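Local structure of lovastatin nonaketide synthase, polyketide synthase component (7CPX) at residues E47-D52 against N209-P214; Q74-A79 against S933-V938. The protein builds, with its partner LovC, the dihydromonacolin L precursor of lovastatin as a homodimeric, multidomain iterative polyketide synthase, elongating, methylating and reducing a chain carried on its acyl-carrier domain. The protein carries 2 engineered substitutions. One frame throughout, in Å; residues are numbered along the deposited sequence.

Contact 1. Residues E47-D52 against N209-P214; sequences ERFDVD and NLILGP
R48 curls over the backbone carbonyl of I211, meeting it near its base and again at its tip. Its CB lies 3.6 Å from I211 O; bends at chi2 and chi3 hold CG and CD further off and then bring the chain back to that same oxygen, with NE again at 3.6 Å, CZ slightly closer and NH2 finally at 3.3 Å. The carbonyl oxygen sits 3.1 Å above the guanidinium plane, displaced toward the rim, and the angle is too poor for a hydrogen bond. NH2 also forms a salt bridge with E246, whose OE2 accepts from I211 N as well, so that one carboxylate oxygen serves both segments. In the guanidinium plane, at its edge, CD2 of L212 meets NH2. The next residue along, F49, makes its contact by ring packing. Its CG stands between the backbone N and the carbonyl carbon (chi1 75°), and the ring is laid over the peptide link from G213 to P214: P214 N is 3.9 Å above its centre, while P214 CB makes an off-centre CH-pi contact, 4.3 Å from the centroid. I211 CG2 comes to the ring's edge at CE2, 3.4 Å away. F217 and L947 also pack on this ring, and P214 touches L144 of the second subunit. The buried cluster belongs to the thiolase-type core of the ketosynthase, where the 209-214 connection leads from strand 203-209 into helix 214-222. The connection runs near the predicted active site, the side chain of I211 lying about 9 Å from that of H367.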
# COMPACT_ATOMS: atom_id res chain seq x y z
N GLU A 47 0.26 -25.03 -1.34
CA GLU A 47 -1.15 -25.09 -0.96
C GLU A 47 -1.34 -24.67 0.49
O GLU A 47 -2.41 -24.15 0.85
CB GLU A 47 -1.69 -26.50 -1.18
CG GLU A 47 -1.55 -27.00 -2.61
CD GLU A 47 -2.04 -28.42 -2.78
OE1 GLU A 47 -2.47 -29.03 -1.78
OE2 GLU A 47 -1.99 -28.94 -3.92
N ARG A 48 -0.33 -24.88 1.33
CA ARG A 48 -0.39 -24.47 2.73
C ARG A 48 0.12 -23.05 2.89
O ARG A 48 -0.62 -22.15 3.31
CB ARG A 48 0.43 -25.44 3.59
CG ARG A 48 0.35 -26.89 3.14
CD ARG A 48 -1.07 -27.40 3.17
NE ARG A 48 -1.61 -27.35 4.53
CZ ARG A 48 -1.42 -28.31 5.43
NH1 ARG A 48 -0.76 -29.41 5.14
NH2 ARG A 48 -1.92 -28.14 6.65
N PHE A 49 1.39 -22.82 2.56
CA PHE A 49 1.95 -21.49 2.42
C PHE A 49 3.32 -21.60 1.78
O PHE A 49 4.12 -22.47 2.16
CB PHE A 49 2.01 -20.76 3.77
CG PHE A 49 3.12 -21.22 4.66
CD1 PHE A 49 4.39 -20.68 4.56
CD2 PHE A 49 2.90 -22.19 5.62
CE1 PHE A 49 5.41 -21.10 5.39
CE2 PHE A 49 3.91 -22.61 6.45
CZ PHE A 49 5.17 -22.07 6.34
N ASP A 50 3.61 -20.74 0.81
CA ASP A 50 4.88 -20.83 0.10
C ASP A 50 6.02 -20.41 1.02
O ASP A 50 6.33 -19.23 1.13
CB ASP A 50 4.85 -19.96 -1.16
CG ASP A 50 6.05 -20.20 -2.06
OD1 ASP A 50 6.88 -21.06 -1.71
OD2 ASP A 50 6.15 -19.52 -3.10
N VAL A 51 6.63 -21.39 1.68
CA VAL A 51 7.70 -21.08 2.63
C VAL A 51 8.86 -20.41 1.92
O VAL A 51 9.61 -19.64 2.54
CB VAL A 51 8.14 -22.36 3.37
CG1 VAL A 51 8.79 -23.34 2.40
CG2 VAL A 51 9.10 -22.01 4.49
N ASP A 52 9.04 -20.68 0.63
CA ASP A 52 10.07 -19.98 -0.13
C ASP A 52 9.85 -18.48 -0.08
O ASP A 52 10.82 -17.71 -0.16
CB ASP A 52 10.09 -20.48 -1.57
CG ASP A 52 10.37 -21.96 -1.68
OD1 ASP A 52 9.49 -22.76 -1.30
OD2 ASP A 52 11.47 -22.33 -2.14
N ASN A 209 -1.25 -30.54 15.75
CA ASN A 209 -0.32 -29.53 15.27
C ASN A 209 -0.40 -29.51 13.75
O ASN A 209 -0.25 -30.55 13.11
CB ASN A 209 1.11 -29.83 15.72
CG ASN A 209 2.12 -28.92 15.06
OD1 ASN A 209 2.36 -27.80 15.51
ND2 ASN A 209 2.73 -29.39 13.98
N LEU A 210 -0.63 -28.33 13.19
CA LEU A 210 -0.80 -28.18 11.76
C LEU A 210 0.03 -27.00 11.26
O LEU A 210 0.30 -26.05 12.00
CB LEU A 210 -2.27 -27.98 11.39
CG LEU A 210 -3.17 -29.18 11.67
CD1 LEU A 210 -4.59 -28.85 11.30
CD2 LEU A 210 -2.70 -30.40 10.92
N ILE A 211 0.42 -27.09 9.99
CA ILE A 211 1.23 -26.07 9.35
C ILE A 211 0.36 -25.33 8.35
O ILE A 211 0.25 -25.73 7.19
CB ILE A 211 2.47 -26.70 8.68
CG1 ILE A 211 3.46 -27.15 9.74
CG2 ILE A 211 3.11 -25.71 7.73
CD1 ILE A 211 4.42 -28.21 9.28
N LEU A 212 -0.27 -24.25 8.81
CA LEU A 212 -1.16 -23.45 7.98
C LEU A 212 -0.63 -22.05 7.71
O LEU A 212 -1.11 -21.39 6.79
CB LEU A 212 -2.54 -23.34 8.63
CG LEU A 212 -3.10 -24.64 9.22
CD1 LEU A 212 -4.26 -24.35 10.15
CD2 LEU A 212 -3.53 -25.58 8.11
N GLY A 213 0.34 -21.59 8.49
CA GLY A 213 0.91 -20.28 8.32
C GLY A 213 2.36 -20.23 8.73
O GLY A 213 2.87 -21.10 9.44
N PRO A 214 3.07 -19.18 8.29
CA PRO A 214 4.49 -19.06 8.64
C PRO A 214 4.72 -18.57 10.06
O PRO A 214 5.88 -18.59 10.51
CB PRO A 214 5.00 -18.05 7.62
CG PRO A 214 3.82 -17.19 7.34
CD PRO A 214 2.61 -18.08 7.43

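Contact 2. Residues Q74-A79 against S933-V938; sequences QDDLGA and SRRYWV
D76 and R935 each set CG anti to their own backbone N (chi1 -177° and -169°), and R935 then runs extended from CG to NE, crossing the aspartate at about a right angle. The result is a salt bridge in which NE donates to the syn side of D76 OD1 at 2.7 Å, although the acceptor is tilted 32° out of the guanidinium plane. The same oxygen takes a second donor, G78 N at 3.2 Å, which comes from above the carboxylate plane and makes an Asx turn. With A79 N donating to D76 O, a type I turn runs from D76 to A79 and presents G78 to segment 933-938. Here backbone meets side chain closely: G78 CA lies 3.5 Å from R935 CG and 3.3 Å from CD1 at the edge of the W937 indole. G78 O accepts from Y936 N, a bond whose modelled length is doubtful, and the backbones of A79 and R935 form a single beta bridge. On the other segment, R934 pairs with E93, Y936 packs on helix 89-94, and W937 meets Y136 edge-to-face while touching helix 97-113. Chain that has already passed through the acyltransferase domain is thus laid back against the ketosynthase, consistent with the returning linker that follows the acyltransferase in polyketide and fatty acid synthases.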
# COMPACT_ATOMS: atom_id res chain seq x y z
N GLN A 74 -0.30 -35.17 3.68
CA GLN A 74 -0.57 -35.21 2.25
C GLN A 74 -2.05 -35.13 1.93
O GLN A 74 -2.48 -35.59 0.87
CB GLN A 74 0.04 -36.48 1.64
CG GLN A 74 1.56 -36.49 1.61
CD GLN A 74 2.17 -36.58 3.00
OE1 GLN A 74 1.51 -36.97 3.96
NE2 GLN A 74 3.45 -36.23 3.11
N ASP A 75 -2.85 -34.57 2.83
CA ASP A 75 -4.29 -34.45 2.66
C ASP A 75 -4.69 -32.98 2.66
O ASP A 75 -4.04 -32.14 3.29
CB ASP A 75 -5.04 -35.19 3.77
CG ASP A 75 -6.54 -35.19 3.56
OD1 ASP A 75 -7.00 -34.68 2.52
OD2 ASP A 75 -7.26 -35.71 4.44
N ASP A 76 -5.76 -32.67 1.93
CA ASP A 76 -6.30 -31.32 1.89
C ASP A 76 -7.06 -31.06 3.18
O ASP A 76 -8.19 -31.53 3.35
CB ASP A 76 -7.20 -31.14 0.67
CG ASP A 76 -7.73 -29.73 0.54
OD1 ASP A 76 -7.33 -28.86 1.34
OD2 ASP A 76 -8.56 -29.49 -0.37
N LEU A 77 -6.45 -30.31 4.09
CA LEU A 77 -7.06 -30.08 5.39
C LEU A 77 -8.36 -29.29 5.29
O LEU A 77 -9.22 -29.42 6.17
CB LEU A 77 -6.09 -29.35 6.31
CG LEU A 77 -4.72 -30.03 6.51
CD1 LEU A 77 -4.15 -29.63 7.85
CD2 LEU A 77 -4.81 -31.54 6.41
N GLY A 78 -8.53 -28.49 4.24
CA GLY A 78 -9.80 -27.85 4.01
C GLY A 78 -10.90 -28.80 3.58
O GLY A 78 -12.08 -28.50 3.79
N ALA A 79 -10.52 -29.94 3.00
CA ALA A 79 -11.49 -30.96 2.63
C ALA A 79 -11.98 -31.65 3.90
O ALA A 79 -11.26 -32.47 4.49
CB ALA A 79 -10.87 -31.96 1.67
N SER A 933 -15.42 -33.53 -0.30
CA SER A 933 -15.78 -32.95 -1.59
C SER A 933 -15.53 -31.45 -1.62
O SER A 933 -15.00 -30.92 -2.61
CB SER A 933 -17.24 -33.25 -1.91
OG SER A 933 -17.48 -34.65 -1.94
N ARG A 934 -15.88 -30.75 -0.55
CA ARG A 934 -15.77 -29.30 -0.48
C ARG A 934 -14.64 -28.91 0.46
O ARG A 934 -14.53 -29.45 1.57
CB ARG A 934 -17.08 -28.67 -0.01
CG ARG A 934 -17.00 -27.17 0.20
CD ARG A 934 -18.37 -26.55 0.37
NE ARG A 934 -18.29 -25.13 0.71
CZ ARG A 934 -19.34 -24.33 0.82
NH1 ARG A 934 -20.57 -24.76 0.62
NH2 ARG A 934 -19.15 -23.05 1.13
N ARG A 935 -13.80 -27.98 0.01
CA ARG A 935 -12.67 -27.50 0.80
C ARG A 935 -13.14 -26.32 1.65
O ARG A 935 -13.36 -25.23 1.13
CB ARG A 935 -11.51 -27.10 -0.10
CG ARG A 935 -10.22 -26.83 0.65
CD ARG A 935 -9.10 -26.42 -0.29
NE ARG A 935 -7.81 -26.39 0.40
CZ ARG A 935 -7.35 -25.34 1.07
NH1 ARG A 935 -8.04 -24.22 1.18
NH2 ARG A 935 -6.16 -25.43 1.66
N TYR A 936 -13.30 -26.56 2.95
CA TYR A 936 -13.73 -25.52 3.88
C TYR A 936 -12.48 -24.83 4.43
O TYR A 936 -11.77 -25.38 5.27
CB TYR A 936 -14.58 -26.11 5.00
CG TYR A 936 -15.82 -26.82 4.50
CD1 TYR A 936 -16.99 -26.12 4.28
CD2 TYR A 936 -15.81 -28.18 4.24
CE1 TYR A 936 -18.13 -26.76 3.83
CE2 TYR A 936 -16.94 -28.83 3.79
CZ TYR A 936 -18.09 -28.12 3.58
OH TYR A 936 -19.23 -28.76 3.13
N TRP A 937 -12.22 -23.62 3.95
CA TRP A 937 -11.05 -22.86 4.36
C TRP A 937 -11.37 -21.38 4.26
O TRP A 937 -12.28 -20.96 3.54
CB TRP A 937 -9.83 -23.20 3.51
CG TRP A 937 -8.66 -23.69 4.30
CD1 TRP A 937 -8.53 -24.90 4.92
CD2 TRP A 937 -7.44 -22.99 4.55
NE1 TRP A 937 -7.32 -24.99 5.54
CE2 TRP A 937 -6.62 -23.83 5.33
CE3 TRP A 937 -6.95 -21.73 4.19
CZ2 TRP A 937 -5.35 -23.45 5.76
CZ3 TRP A 937 -5.70 -21.36 4.61
CH2 TRP A 937 -4.91 -22.21 5.39
N VAL A 938 -10.60 -20.58 5.00
CA VAL A 938 -10.77 -19.13 5.02
C VAL A 938 -9.45 -18.50 4.59
O VAL A 938 -8.40 -18.80 5.16
CB VAL A 938 -11.18 -18.62 6.42
CG1 VAL A 938 -11.22 -17.11 6.44
CG2 VAL A 938 -12.53 -19.19 6.81

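From the N terminus, the chain gives its first partner to contact 1 at 47-52 and its first to contact 2 at 74-79. Contact 1 then closes at 209-214, a loop of 156 intervening residues kept within the ketosynthase. Contact 2 stays open while the chain builds the rest of that domain and the acyltransferase domain, closing at 933-938 after 853 residues. Their segments therefore alternate, and the two loops cross rather than nest. In space the centres are 14 Å apart and share packing: L77 lies against R48 and L210, and W937 against L212. Contact 1 ties two loops of the ketosynthase together, and contact 2 fastens the chain returning from the acyltransferase domain to it.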